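Local coordinates for penicillin-binding protein (Bacillus halodurans, PDB 3TG9), which probably binds penicillin and related beta-lactams through a serine-based active site, as a membrane-associated member of the beta-lactamase and penicillin-binding protein family, at residues G35-A40 with K200-Y205; W14-T19 with V312-S317; K214-S219 with P294-H299; A193-P198 with L220-G225. All coordinates share one frame; numbering follows the deposited sequence.

Interaction 1 of 4, residues G35-A40 with K200-Y205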
loop_
_atom_site.group_PDB
_atom_site.type_symbol
_atom_site.label_atom_id
_atom_site.label_comp_id
_atom_site.label_asym_id
_atom_site.label_seq_id
_atom_site.Cartn_x
_atom_site.Cartn_y
_atom_site.Cartn_z
ATOM N N GLY B 35 -18.484 11.621 3.896
ATOM C CA GLY B 35 -17.891 10.335 3.578
ATOM C C GLY B 35 -16.766 9.949 4.522
ATOM O O GLY B 35 -16.517 10.631 5.520
ATOM N N PHE B 36 -16.082 8.854 4.196
ATOM C CA PHE B 36 -14.990 8.356 5.027
ATOM C C PHE B 36 -13.596 8.563 4.444
ATOM O O PHE B 36 -13.323 8.210 3.283
ATOM C CB PHE B 36 -15.191 6.868 5.346
ATOM C CG PHE B 36 -16.332 6.613 6.273
ATOM C CD1 PHE B 36 -16.196 6.835 7.620
ATOM C CD2 PHE B 36 -17.553 6.186 5.790
ATOM C CE1 PHE B 36 -17.255 6.620 8.478
ATOM C CE2 PHE B 36 -18.613 5.972 6.646
ATOM C CZ PHE B 36 -18.462 6.188 7.987
ATOM N N ALA B 37 -12.727 9.135 5.272
ATOM C CA ALA B 37 -11.291 9.131 5.031
ATOM C C ALA B 37 -10.769 7.689 5.010
ATOM O O ALA B 37 -9.957 7.322 4.157
ATOM C CB ALA B 37 -10.576 9.937 6.102
ATOM N N ASN B 38 -11.245 6.875 5.947
ATOM C CA ASN B 38 -10.932 5.445 5.962
ATOM C C ASN B 38 -12.224 4.662 6.113
ATOM O O ASN B 38 -12.826 4.654 7.182
ATOM C CB ASN B 38 -9.964 5.114 7.113
ATOM C CG ASN B 38 -9.401 3.691 7.035
ATOM O OD1 ASN B 38 -10.133 2.723 6.824
ATOM N ND2 ASN B 38 -8.092 3.570 7.202
ATOM N N ARG B 39 -12.666 4.025 5.039
ATOM C CA ARG B 39 -13.911 3.270 5.079
ATOM C C ARG B 39 -13.848 2.121 6.098
ATOM O O ARG B 39 -14.631 2.079 7.054
ATOM C CB ARG B 39 -14.246 2.738 3.687
ATOM C CG ARG B 39 -14.338 3.827 2.628
ATOM C CD ARG B 39 -14.850 3.290 1.308
ATOM N NE ARG B 39 -14.792 4.309 0.261
ATOM C CZ ARG B 39 -15.304 4.159 -0.957
ATOM N NH1 ARG B 39 -15.930 3.045 -1.277
ATOM N NH2 ARG B 39 -15.197 5.132 -1.849
ATOM N N ALA B 40 -12.912 1.199 5.900
ATOM C CA ALA B 40 -12.737 0.083 6.826
ATOM C C ALA B 40 -12.824 0.526 8.291
ATOM O O ALA B 40 -13.684 0.061 9.032
ATOM C CB ALA B 40 -11.413 -0.636 6.554
ATOM N N LYS B 200 -4.642 11.596 10.155
ATOM C CA LYS B 200 -5.534 12.563 9.530
ATOM C C LYS B 200 -5.218 12.729 8.046
ATOM O O LYS B 200 -5.075 13.844 7.531
ATOM C CB LYS B 200 -5.501 13.893 10.288
ATOM C CG LYS B 200 -6.167 13.792 11.675
ATOM C CD LYS B 200 -6.402 15.146 12.349
ATOM C CE LYS B 200 -5.326 15.472 13.393
ATOM N NZ LYS B 200 -4.070 16.029 12.803
ATOM N N THR B 201 -5.118 11.585 7.378
ATOM C CA THR B 201 -4.865 11.512 5.952
ATOM C C THR B 201 -5.857 10.530 5.362
ATOM O O THR B 201 -6.038 9.438 5.880
ATOM C CB THR B 201 -3.450 11.014 5.644
ATOM O OG1 THR B 201 -2.499 11.779 6.393
ATOM C CG2 THR B 201 -3.153 11.162 4.162
ATOM N N ALA B 202 -6.518 10.923 4.287
ATOM C CA ALA B 202 -7.524 10.064 3.695
ATOM C C ALA B 202 -6.863 9.072 2.741
ATOM O O ALA B 202 -5.873 9.406 2.076
ATOM C CB ALA B 202 -8.580 10.910 2.965
ATOM N N LEU B 203 -7.397 7.852 2.706
ATOM C CA LEU B 203 -7.013 6.857 1.716
ATOM C C LEU B 203 -7.824 7.120 0.451
ATOM O O LEU B 203 -8.949 7.631 0.523
ATOM C CB LEU B 203 -7.253 5.425 2.231
ATOM C CG LEU B 203 -6.188 4.838 3.176
ATOM C CD1 LEU B 203 -5.977 5.745 4.359
ATOM C CD2 LEU B 203 -6.542 3.434 3.660
ATOM N N GLY B 204 -7.249 6.778 -0.700
ATOM C CA GLY B 204 -7.895 7.011 -1.975
ATOM C C GLY B 204 -8.598 5.768 -2.461
ATOM O O GLY B 204 -7.978 4.720 -2.608
ATOM N N TYR B 205 -9.901 5.870 -2.689
ATOM C CA TYR B 205 -10.679 4.694 -3.042
ATOM C C TYR B 205 -11.017 4.629 -4.528
ATOM O O TYR B 205 -11.459 5.620 -5.142
ATOM C CB TYR B 205 -11.926 4.587 -2.158
ATOM C CG TYR B 205 -11.565 4.346 -0.707
ATOM C CD1 TYR B 205 -11.416 3.052 -0.216
ATOM C CD2 TYR B 205 -11.328 5.408 0.155
ATOM C CE1 TYR B 205 -11.065 2.821 1.106
ATOM C CE2 TYR B 205 -10.970 5.188 1.480
ATOM C CZ TYR B 205 -10.839 3.887 1.948
ATOM O OH TYR B 205 -10.483 3.664 3.257
HETATM O O HOH W 1 -10.291 1.283 4.206
#
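The guanidinium of Arg-39 lies flat over one face of the Tyr-205 ring, with the two centres 4.4 Å apart and the planes only 24° from parallel. The two side chains run past each other in opposite directions. Arg-39 CG therefore sits over the ring face, leaning toward its hydroxyl-bearing end, 3.7 Å from the Tyr-205 centroid in a CH-pi contact, and Arg-39 NH2 reaches as far as Tyr-205 CB at 3.3 Å. An arginine chain extended from CG to NE gives this length of overlap. At the ring edge, in its plane, are Ala-37 O, 3.6 Å from Tyr-205 CE2, and a water near the hydroxyl.

Tyr-205 OH is gripped twice. It accepts from the backbone Arg-39 N at 2.8 Å (148° at the hydrogen), and it is hydrogen-bonded to that water, which also accepts from Ala-40 N and donates to Asn-38 OD1. The same Asn-38 oxygen takes the backbone N of Glu-41, so this oxygen accepts two hydrogen bonds.

Beside the ring, Leu-203 N donates to Ala-37 O at 3.0 Å, while Ala-37 CB and Ala-202 CB pack at 3.8 Å. Trp-213 adds a cation-pi contact to Arg-39 and meets the Tyr-205 ring edge-to-face. Asn-315 ND2 bonds to Phe-36 O and Leu-203 O, joining both segments to the residue that follows strand 308-314. Ala-37 and Asn-38 both face Ile-43, a classic beta bulge at the corner after strand 30-34, and the whole is an arginine-tyrosine stack fastening that bulged connection to the start of strand 205-207.

Interaction 2 of 4, residues W14-T19 with V312-S317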
loop_
_atom_site.group_PDB
_atom_site.type_symbol
_atom_site.label_atom_id
_atom_site.label_comp_id
_atom_site.label_asym_id
_atom_site.label_seq_id
_atom_site.Cartn_x
_atom_site.Cartn_y
_atom_site.Cartn_z
ATOM N N TRP B 14 -24.448 15.317 -4.384
ATOM C CA TRP B 14 -23.521 14.745 -5.350
ATOM C C TRP B 14 -22.794 13.526 -4.791
ATOM O O TRP B 14 -21.938 12.945 -5.463
ATOM C CB TRP B 14 -22.528 15.803 -5.828
ATOM C CG TRP B 14 -23.181 16.863 -6.653
ATOM C CD1 TRP B 14 -23.544 18.118 -6.248
ATOM C CD2 TRP B 14 -23.573 16.757 -8.028
ATOM N NE1 TRP B 14 -24.125 18.800 -7.292
ATOM C CE2 TRP B 14 -24.154 17.986 -8.394
ATOM C CE3 TRP B 14 -23.479 15.739 -8.985
ATOM C CZ2 TRP B 14 -24.641 18.228 -9.674
ATOM C CZ3 TRP B 14 -23.964 15.981 -10.259
ATOM C CH2 TRP B 14 -24.538 17.216 -10.592
ATOM N N LYS B 15 -23.154 13.138 -3.570
ATOM C CA LYS B 15 -22.546 11.987 -2.906
ATOM C C LYS B 15 -21.024 12.074 -2.959
ATOM O O LYS B 15 -20.363 11.156 -3.452
ATOM C CB LYS B 15 -23.003 10.676 -3.558
ATOM C CG LYS B 15 -24.488 10.591 -3.867
ATOM C CD LYS B 15 -25.331 10.695 -2.612
ATOM C CE LYS B 15 -26.816 10.744 -2.954
ATOM N NZ LYS B 15 -27.662 10.926 -1.737
ATOM N N LEU B 16 -20.470 13.175 -2.458
ATOM C CA LEU B 16 -19.029 13.383 -2.535
ATOM C C LEU B 16 -18.347 13.104 -1.212
ATOM O O LEU B 16 -18.610 13.787 -0.218
ATOM C CB LEU B 16 -18.689 14.807 -2.994
ATOM C CG LEU B 16 -17.189 15.060 -3.210
ATOM C CD1 LEU B 16 -16.693 14.300 -4.428
ATOM C CD2 LEU B 16 -16.892 16.539 -3.364
ATOM N N SER B 17 -17.466 12.106 -1.209
ATOM C CA SER B 17 -16.620 11.849 -0.056
ATOM C C SER B 17 -15.366 12.708 -0.136
ATOM O O SER B 17 -14.509 12.502 -1.003
ATOM C CB SER B 17 -16.238 10.371 0.022
ATOM O OG SER B 17 -15.303 10.149 1.066
ATOM N N GLY B 18 -15.274 13.682 0.755
ATOM C CA GLY B 18 -14.109 14.535 0.840
ATOM C C GLY B 18 -14.414 15.747 1.698
ATOM O O GLY B 18 -15.242 15.678 2.609
ATOM N N THR B 19 -13.740 16.855 1.399
ATOM C CA THR B 19 -13.951 18.120 2.090
ATOM C C THR B 19 -13.986 19.285 1.095
ATOM O O THR B 19 -13.043 19.482 0.319
ATOM C CB THR B 19 -12.845 18.381 3.111
ATOM O OG1 THR B 19 -12.918 17.395 4.151
ATOM C CG2 THR B 19 -12.990 19.780 3.717
ATOM N N VAL B 312 -12.229 21.998 -3.466
ATOM C CA VAL B 312 -12.911 20.715 -3.348
ATOM C C VAL B 312 -11.898 19.572 -3.358
ATOM O O VAL B 312 -11.265 19.304 -4.378
ATOM C CB VAL B 312 -13.967 20.524 -4.457
ATOM C CG1 VAL B 312 -14.749 19.251 -4.228
ATOM C CG2 VAL B 312 -14.917 21.726 -4.497
ATOM N N CYS B 313 -11.728 18.924 -2.205
ATOM C CA CYS B 313 -10.867 17.750 -2.088
ATOM C C CYS B 313 -11.737 16.504 -1.970
ATOM O O CYS B 313 -12.735 16.510 -1.257
ATOM C CB CYS B 313 -9.958 17.870 -0.868
ATOM S SG CYS B 313 -8.738 19.195 -0.932
ATOM N N ALA B 314 -11.384 15.443 -2.684
ATOM C CA ALA B 314 -12.125 14.190 -2.566
ATOM C C ALA B 314 -11.213 12.970 -2.622
ATOM O O ALA B 314 -10.271 12.935 -3.420
ATOM C CB ALA B 314 -13.189 14.098 -3.635
ATOM N N ASN B 315 -11.500 11.978 -1.775
ATOM C CA ASN B 315 -10.780 10.703 -1.810
ATOM C C ASN B 315 -11.554 9.644 -2.584
ATOM O O ASN B 315 -11.614 8.489 -2.188
ATOM C CB ASN B 315 -10.359 10.218 -0.402
ATOM C CG ASN B 315 -11.539 9.764 0.469
ATOM O OD1 ASN B 315 -12.606 10.393 0.480
ATOM N ND2 ASN B 315 -11.336 8.672 1.228
ATOM N N GLN B 316 -12.166 10.077 -3.682
ATOM C CA GLN B 316 -12.756 9.179 -4.672
ATOM C C GLN B 316 -12.378 9.687 -6.059
ATOM O O GLN B 316 -11.829 10.785 -6.203
ATOM C CB GLN B 316 -14.273 9.122 -4.532
ATOM C CG GLN B 316 -14.958 10.439 -4.842
ATOM C CD GLN B 316 -16.463 10.377 -4.644
ATOM O OE1 GLN B 316 -16.957 10.418 -3.517
ATOM N NE2 GLN B 316 -17.203 10.297 -5.749
ATOM N N SER B 317 -12.673 8.893 -7.079
ATOM C CA SER B 317 -12.160 9.152 -8.423
ATOM C C SER B 317 -12.790 10.340 -9.182
ATOM O O SER B 317 -12.108 11.004 -9.957
ATOM C CB SER B 317 -12.211 7.869 -9.256
ATOM O OG SER B 317 -11.268 6.920 -8.772
#
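Backbone pairing joins Thr-19 and Cys-313 as an antiparallel hydrogen-bonded pair: Thr-19 N donates to Cys-313 O and Cys-313 N to Thr-19 O, both at 2.9 Å. Gly-18 and Ala-314 form the adjoining non-hydrogen-bonded pair with their CA atoms 4.0 Å apart, close enough for Gly-18 CA to contact Cys-313 O at 3.2 Å. A longer bond, Asn-315 N to Ser-17 O at 3.2 Å, carries the pairing past the strand ends. These bonds bring the N-terminal strand 18-24 alongside the last strand, 308-314, within the antiparallel sheet of the beta-lactamase fold; Lys-15, with positive phi, ends helix 7-13 in a Schellman motif just before it.

Side-chain polar bonds take over beyond the strands. Gln-316 OE1 receives Ser-17 N at 2.9 Å in a nearly straight bond (172°), although the donor is tilted 33° from the amide carbonyl plane. Ser-17 OG donates to Asn-315 OD1 at 2.8 Å, in the carbonyl plane and on a lone pair; Asn-45 ND2 also bonds to this oxygen, while Asn-315 ND2 is bonded to the loops of interaction 1.

Apolar packing falls to Leu-16. With CG anti to the backbone N (chi1 -175°), its CD2 meets Val-312 CG1 at 3.6 Å, its CD1 touches Ala-314 CB, and Val-323 of helix 320-330 packs against it.

Interaction 3 of 4, residues K214-S219 with P294-H299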
loop_
_atom_site.group_PDB
_atom_site.type_symbol
_atom_site.label_atom_id
_atom_site.label_comp_id
_atom_site.label_asym_id
_atom_site.label_seq_id
_atom_site.Cartn_x
_atom_site.Cartn_y
_atom_site.Cartn_z
ATOM N N LYS B 214 -11.077 -0.821 -3.952
ATOM C CA LYS B 214 -9.719 -1.031 -3.479
ATOM C C LYS B 214 -9.100 0.331 -3.253
ATOM O O LYS B 214 -9.613 1.329 -3.745
ATOM C CB LYS B 214 -8.902 -1.858 -4.474
ATOM C CG LYS B 214 -8.498 -1.134 -5.749
ATOM C CD LYS B 214 -7.732 -2.069 -6.678
ATOM C CE LYS B 214 -7.212 -1.333 -7.914
ATOM N NZ LYS B 214 -6.347 -2.219 -8.750
ATOM N N THR B 215 -8.028 0.389 -2.474
ATOM C CA THR B 215 -7.331 1.651 -2.270
ATOM C C THR B 215 -6.260 1.848 -3.348
ATOM O O THR B 215 -5.895 0.907 -4.042
ATOM C CB THR B 215 -6.746 1.765 -0.849
ATOM O OG1 THR B 215 -5.884 0.648 -0.584
ATOM C CG2 THR B 215 -7.872 1.776 0.170
ATOM N N ASN B 216 -5.775 3.079 -3.496
ATOM C CA ASN B 216 -4.919 3.426 -4.624
ATOM C C ASN B 216 -3.420 3.266 -4.357
ATOM O O ASN B 216 -2.598 3.810 -5.089
ATOM C CB ASN B 216 -5.227 4.846 -5.090
ATOM C CG ASN B 216 -4.995 5.874 -4.009
ATOM O OD1 ASN B 216 -4.659 5.534 -2.878
ATOM N ND2 ASN B 216 -5.174 7.147 -4.352
ATOM N N LEU B 217 -3.086 2.506 -3.316
ATOM C CA LEU B 217 -1.709 2.332 -2.851
ATOM C C LEU B 217 -0.745 1.861 -3.922
ATOM O O LEU B 217 0.439 2.169 -3.863
ATOM C CB LEU B 217 -1.658 1.304 -1.721
ATOM C CG LEU B 217 -1.925 1.701 -0.282
ATOM C CD1 LEU B 217 -3.238 2.420 -0.110
ATOM C CD2 LEU B 217 -1.901 0.423 0.561
ATOM N N TYR B 218 -1.242 1.068 -4.870
ATOM C CA TYR B 218 -0.389 0.528 -5.915
ATOM C C TYR B 218 -0.714 1.135 -7.274
ATOM O O TYR B 218 -0.296 0.602 -8.305
ATOM C CB TYR B 218 -0.510 -1.001 -5.973
ATOM C CG TYR B 218 -0.329 -1.662 -4.632
ATOM C CD1 TYR B 218 0.917 -1.699 -4.023
ATOM C CD2 TYR B 218 -1.404 -2.233 -3.959
ATOM C CE1 TYR B 218 1.092 -2.293 -2.786
ATOM C CE2 TYR B 218 -1.240 -2.835 -2.718
ATOM C CZ TYR B 218 0.011 -2.862 -2.142
ATOM O OH TYR B 218 0.202 -3.461 -0.925
ATOM N N SER B 219 -1.442 2.249 -7.268
ATOM C CA SER B 219 -1.910 2.887 -8.496
ATOM C C SER B 219 -1.224 4.217 -8.803
ATOM O O SER B 219 -1.352 4.738 -9.910
ATOM C CB SER B 219 -3.418 3.127 -8.425
ATOM O OG SER B 219 -4.112 1.928 -8.164
ATOM N N PRO B 294 -6.311 7.832 -9.880
ATOM C CA PRO B 294 -7.093 6.757 -9.260
ATOM C C PRO B 294 -7.328 7.023 -7.770
ATOM O O PRO B 294 -6.374 7.228 -7.028
ATOM C CB PRO B 294 -6.202 5.531 -9.476
ATOM C CG PRO B 294 -5.541 5.824 -10.832
ATOM C CD PRO B 294 -5.251 7.313 -10.772
ATOM N N GLY B 295 -8.593 7.051 -7.357
ATOM C CA GLY B 295 -8.957 7.315 -5.977
ATOM C C GLY B 295 -8.859 8.764 -5.527
ATOM O O GLY B 295 -8.924 9.048 -4.326
ATOM N N VAL B 296 -8.697 9.680 -6.482
ATOM C CA VAL B 296 -8.455 11.089 -6.178
ATOM C C VAL B 296 -9.098 12.033 -7.192
ATOM O O VAL B 296 -8.979 11.826 -8.403
ATOM C CB VAL B 296 -6.957 11.399 -6.234
ATOM C CG1 VAL B 296 -6.722 12.893 -6.141
ATOM C CG2 VAL B 296 -6.209 10.655 -5.136
ATOM N N CYS B 297 -9.760 13.080 -6.704
ATOM C CA CYS B 297 -10.105 14.225 -7.557
ATOM C C CYS B 297 -10.080 15.528 -6.752
ATOM O O CYS B 297 -10.185 15.522 -5.524
ATOM C CB CYS B 297 -11.429 14.023 -8.300
ATOM S SG CYS B 297 -12.891 13.910 -7.260
ATOM N N PHE B 298 -9.913 16.641 -7.454
ATOM C CA PHE B 298 -9.577 17.898 -6.813
ATOM C C PHE B 298 -9.881 19.054 -7.761
ATOM O O PHE B 298 -9.512 19.010 -8.926
ATOM C CB PHE B 298 -8.088 17.897 -6.470
ATOM C CG PHE B 298 -7.578 19.195 -5.895
ATOM C CD1 PHE B 298 -7.919 19.587 -4.604
ATOM C CD2 PHE B 298 -6.733 20.013 -6.638
ATOM C CE1 PHE B 298 -7.427 20.759 -4.059
ATOM C CE2 PHE B 298 -6.236 21.178 -6.100
ATOM C CZ PHE B 298 -6.591 21.558 -4.808
ATOM N N HIS B 299 -10.567 20.071 -7.256
ATOM C CA HIS B 299 -10.770 21.312 -8.003
ATOM C C HIS B 299 -10.631 22.452 -7.036
ATOM O O HIS B 299 -11.192 22.412 -5.947
ATOM C CB HIS B 299 -12.156 21.379 -8.644
ATOM C CG HIS B 299 -12.231 20.729 -9.987
ATOM N ND1 HIS B 299 -12.712 19.454 -10.175
ATOM C CD2 HIS B 299 -11.878 21.182 -11.215
ATOM C CE1 HIS B 299 -12.649 19.141 -11.456
ATOM N NE2 HIS B 299 -12.147 20.176 -12.108
#
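Asn-216 and Gly-295 mark the closest backbone approach, with their CA atoms 5.8 Å apart, and no backbone-to-backbone hydrogen bond spans the gap. Residues 214-219 leave strand 213-215 through a turn closed by Ser-219 N to Asn-216 O at 2.9 Å, and both Asn-216 and Ser-219 point their CB atoms toward the other segment. Opposite them, Pro-294 and Gly-295 link strand 284-293 to strand 296-303, and Gly-295 takes a positive phi at the reversal.

The one hydrogen bond across the contact runs from Asn-216 ND2 to Pro-294 O, 2.9 Å long with 159° at the hydrogen. It lies in the carbonyl plane of Pro-294, and the acceptor is only 9° out of the Asn-216 amide plane, so the N-H points within its own amide plane at an oxygen approached in the carbonyl plane. A chi1 of 60° sets Asn-216 CG between the backbone N and carbonyl carbon, from where the amide nitrogen reaches the proline oxygen and also comes within 3.7 Å of Val-296 CG2. The amide is thus met by a polar acceptor and a methyl group at once.

Apolar contact is small: Ser-219 CB rests against Pro-294 CB at 3.8 Å. Around this, Ile-206 of strand 205-207 packs on both Ser-219 and Pro-294, Phe-194 touches Asn-216, and Ser-317 OG accepts from Gly-295 N. Through Asn-216, the turn after the two-stranded sheet 205-207/213-215 is bonded to a carbonyl of the type II turn, with Pro-294 and Gly-295 at its corners, in the tight beta hairpin between strands 284-293 and 296-303 of the main antiparallel sheet.

Interaction 4 of 4, residues A193-P198 with L220-G225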
loop_
_atom_site.group_PDB
_atom_site.type_symbol
_atom_site.label_atom_id
_atom_site.label_comp_id
_atom_site.label_asym_id
_atom_site.label_seq_id
_atom_site.Cartn_x
_atom_site.Cartn_y
_atom_site.Cartn_z
ATOM N N ALA B 193 4.252 9.817 1.775
ATOM C CA ALA B 193 4.419 8.552 1.074
ATOM C C ALA B 193 3.436 7.556 1.658
ATOM O O ALA B 193 3.127 7.618 2.842
ATOM C CB ALA B 193 5.843 8.042 1.222
ATOM N N PHE B 194 2.947 6.643 0.823
ATOM C CA PHE B 194 1.904 5.710 1.228
ATOM C C PHE B 194 2.336 4.840 2.405
ATOM O O PHE B 194 1.506 4.441 3.224
ATOM C CB PHE B 194 1.511 4.799 0.056
ATOM C CG PHE B 194 0.668 5.467 -0.998
ATOM C CD1 PHE B 194 -0.513 6.122 -0.657
ATOM C CD2 PHE B 194 1.041 5.416 -2.337
ATOM C CE1 PHE B 194 -1.289 6.729 -1.627
ATOM C CE2 PHE B 194 0.267 6.012 -3.311
ATOM C CZ PHE B 194 -0.901 6.673 -2.961
ATOM N N ASP B 195 3.627 4.526 2.482
ATOM C CA ASP B 195 4.101 3.560 3.477
ATOM C C ASP B 195 4.483 4.271 4.768
ATOM O O ASP B 195 4.894 3.641 5.742
ATOM C CB ASP B 195 5.253 2.699 2.935
ATOM C CG ASP B 195 6.412 3.531 2.416
ATOM O OD1 ASP B 195 6.187 4.681 1.985
ATOM O OD2 ASP B 195 7.554 3.039 2.438
ATOM N N THR B 196 4.315 5.591 4.774
ATOM C CA THR B 196 4.548 6.382 5.973
ATOM C C THR B 196 3.462 7.441 6.133
ATOM O O THR B 196 3.727 8.543 6.602
ATOM C CB THR B 196 5.946 7.052 5.968
ATOM O OG1 THR B 196 6.073 7.896 4.821
ATOM C CG2 THR B 196 7.057 5.999 5.921
ATOM N N LEU B 197 2.235 7.095 5.756
ATOM C CA LEU B 197 1.122 8.038 5.867
ATOM C C LEU B 197 0.906 8.504 7.310
ATOM O O LEU B 197 0.754 7.688 8.219
ATOM C CB LEU B 197 -0.174 7.426 5.328
ATOM C CG LEU B 197 -0.478 7.499 3.832
ATOM C CD1 LEU B 197 -1.923 7.110 3.609
ATOM C CD2 LEU B 197 -0.209 8.894 3.266
ATOM N N PRO B 198 0.867 9.830 7.521
ATOM C CA PRO B 198 0.675 10.350 8.875
ATOM C C PRO B 198 -0.806 10.356 9.228
ATOM O O PRO B 198 -1.636 10.009 8.385
ATOM C CB PRO B 198 1.220 11.779 8.789
ATOM C CG PRO B 198 1.676 11.966 7.328
ATOM C CD PRO B 198 1.008 10.910 6.533
ATOM N N LEU B 220 -0.522 4.774 -7.818
ATOM C CA LEU B 220 0.174 6.055 -7.981
ATOM C C LEU B 220 1.644 5.896 -7.602
ATOM O O LEU B 220 1.998 4.944 -6.916
ATOM C CB LEU B 220 -0.450 7.123 -7.077
ATOM C CG LEU B 220 -1.759 7.811 -7.481
ATOM C CD1 LEU B 220 -2.914 6.838 -7.604
ATOM C CD2 LEU B 220 -2.089 8.901 -6.470
ATOM N N PRO B 221 2.507 6.826 -8.048
ATOM C CA PRO B 221 3.865 6.831 -7.494
ATOM C C PRO B 221 3.774 6.887 -5.969
ATOM O O PRO B 221 2.869 7.528 -5.418
ATOM C CB PRO B 221 4.464 8.122 -8.054
ATOM C CG PRO B 221 3.710 8.353 -9.340
ATOM C CD PRO B 221 2.314 7.872 -9.073
ATOM N N VAL B 222 4.696 6.219 -5.292
ATOM C CA VAL B 222 4.567 6.003 -3.859
ATOM C C VAL B 222 4.513 7.331 -3.115
ATOM O O VAL B 222 3.937 7.421 -2.037
ATOM C CB VAL B 222 5.707 5.113 -3.320
ATOM C CG1 VAL B 222 7.054 5.722 -3.658
ATOM C CG2 VAL B 222 5.564 4.882 -1.809
ATOM N N ILE B 223 5.103 8.366 -3.705
ATOM C CA ILE B 223 5.109 9.683 -3.089
ATOM C C ILE B 223 4.851 10.707 -4.178
ATOM O O ILE B 223 5.175 10.474 -5.339
ATOM C CB ILE B 223 6.445 9.982 -2.359
ATOM C CG1 ILE B 223 6.368 11.307 -1.591
ATOM C CG2 ILE B 223 7.602 10.011 -3.337
ATOM C CD1 ILE B 223 7.610 11.590 -0.754
ATOM N N GLY B 224 4.235 11.825 -3.807
ATOM C CA GLY B 224 3.913 12.869 -4.761
ATOM C C GLY B 224 5.169 13.572 -5.233
ATOM O O GLY B 224 6.233 13.432 -4.619
ATOM N N GLY B 225 5.046 14.329 -6.318
ATOM C CA GLY B 225 6.185 14.993 -6.913
ATOM C C GLY B 225 5.807 16.279 -7.624
ATOM O O GLY B 225 4.743 16.851 -7.381
#
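Phe-194 N donates to Val-222 O at 3.1 Å, with 155° at the hydrogen and the donor in the carbonyl plane, where two irregular segments pass with the CA atoms of Ala-193 and Ile-223 4.4 Å apart. The same oxygen receives a second, weaker kind of approach from Ala-193 CA at 3.3 Å, a CA-H...O contact. Segment 193-198 is itself tightened by a turn bond, Thr-196 N to Ala-193 O.

The Phe-194 ring extends along the other segment. Its chi1 of -75° keeps CG beside the backbone N and anti to the carbonyl carbon, which leads the CD2 and CE2 rim toward the chain: Phe-194 CD2 lies 3.5 Å from Val-222 O, and Phe-194 CE2 is 3.7 Å from Pro-221 O. Leu-220 CB meets the ring at its edge, in plane, 4.0 Å from Phe-194 CE2, and the two side chains cross at about a right angle. Ala-193 CB packs on Ile-223 CB at 4.1 Å. Separately, Val-222 CG2 approaches Asp-195 OD1, an oxygen in a salt bridge with Arg-128.

Tyr-231 of strand 231-232 packs on Phe-194 and Leu-197, and Gln-173 of helix 172-182 bonds to Gly-224 O. Tyr-218 of the second subunit packs on Phe-194 and Val-222, so this pair of loops, one leading to strand 205-207 and the other following strand 213-215, lies at the dimer interface.

Interaction 2 is the regular part of the set, a buried strand pairing within the main sheet, whereas interactions 1, 3 and 4 involve mainly loops and turns beside the sheet. Interaction 1 is only partly buried and relies on an arginine-tyrosine stack and a water; interaction 3 is buried but rests on a single hydrogen bond from a side-chain amide, and interaction 4 on one backbone bond with apolar packing. Asn-315 bridges interactions 1 and 2, while strands 296-303 and 308-314 make interactions 2 and 3 neighbours in one sheet. Interactions 3 and 4 touch through Phe-194 and Leu-220. The second subunit reaches interactions 1, 3 and 4, leaving interaction 2 inside its own chain.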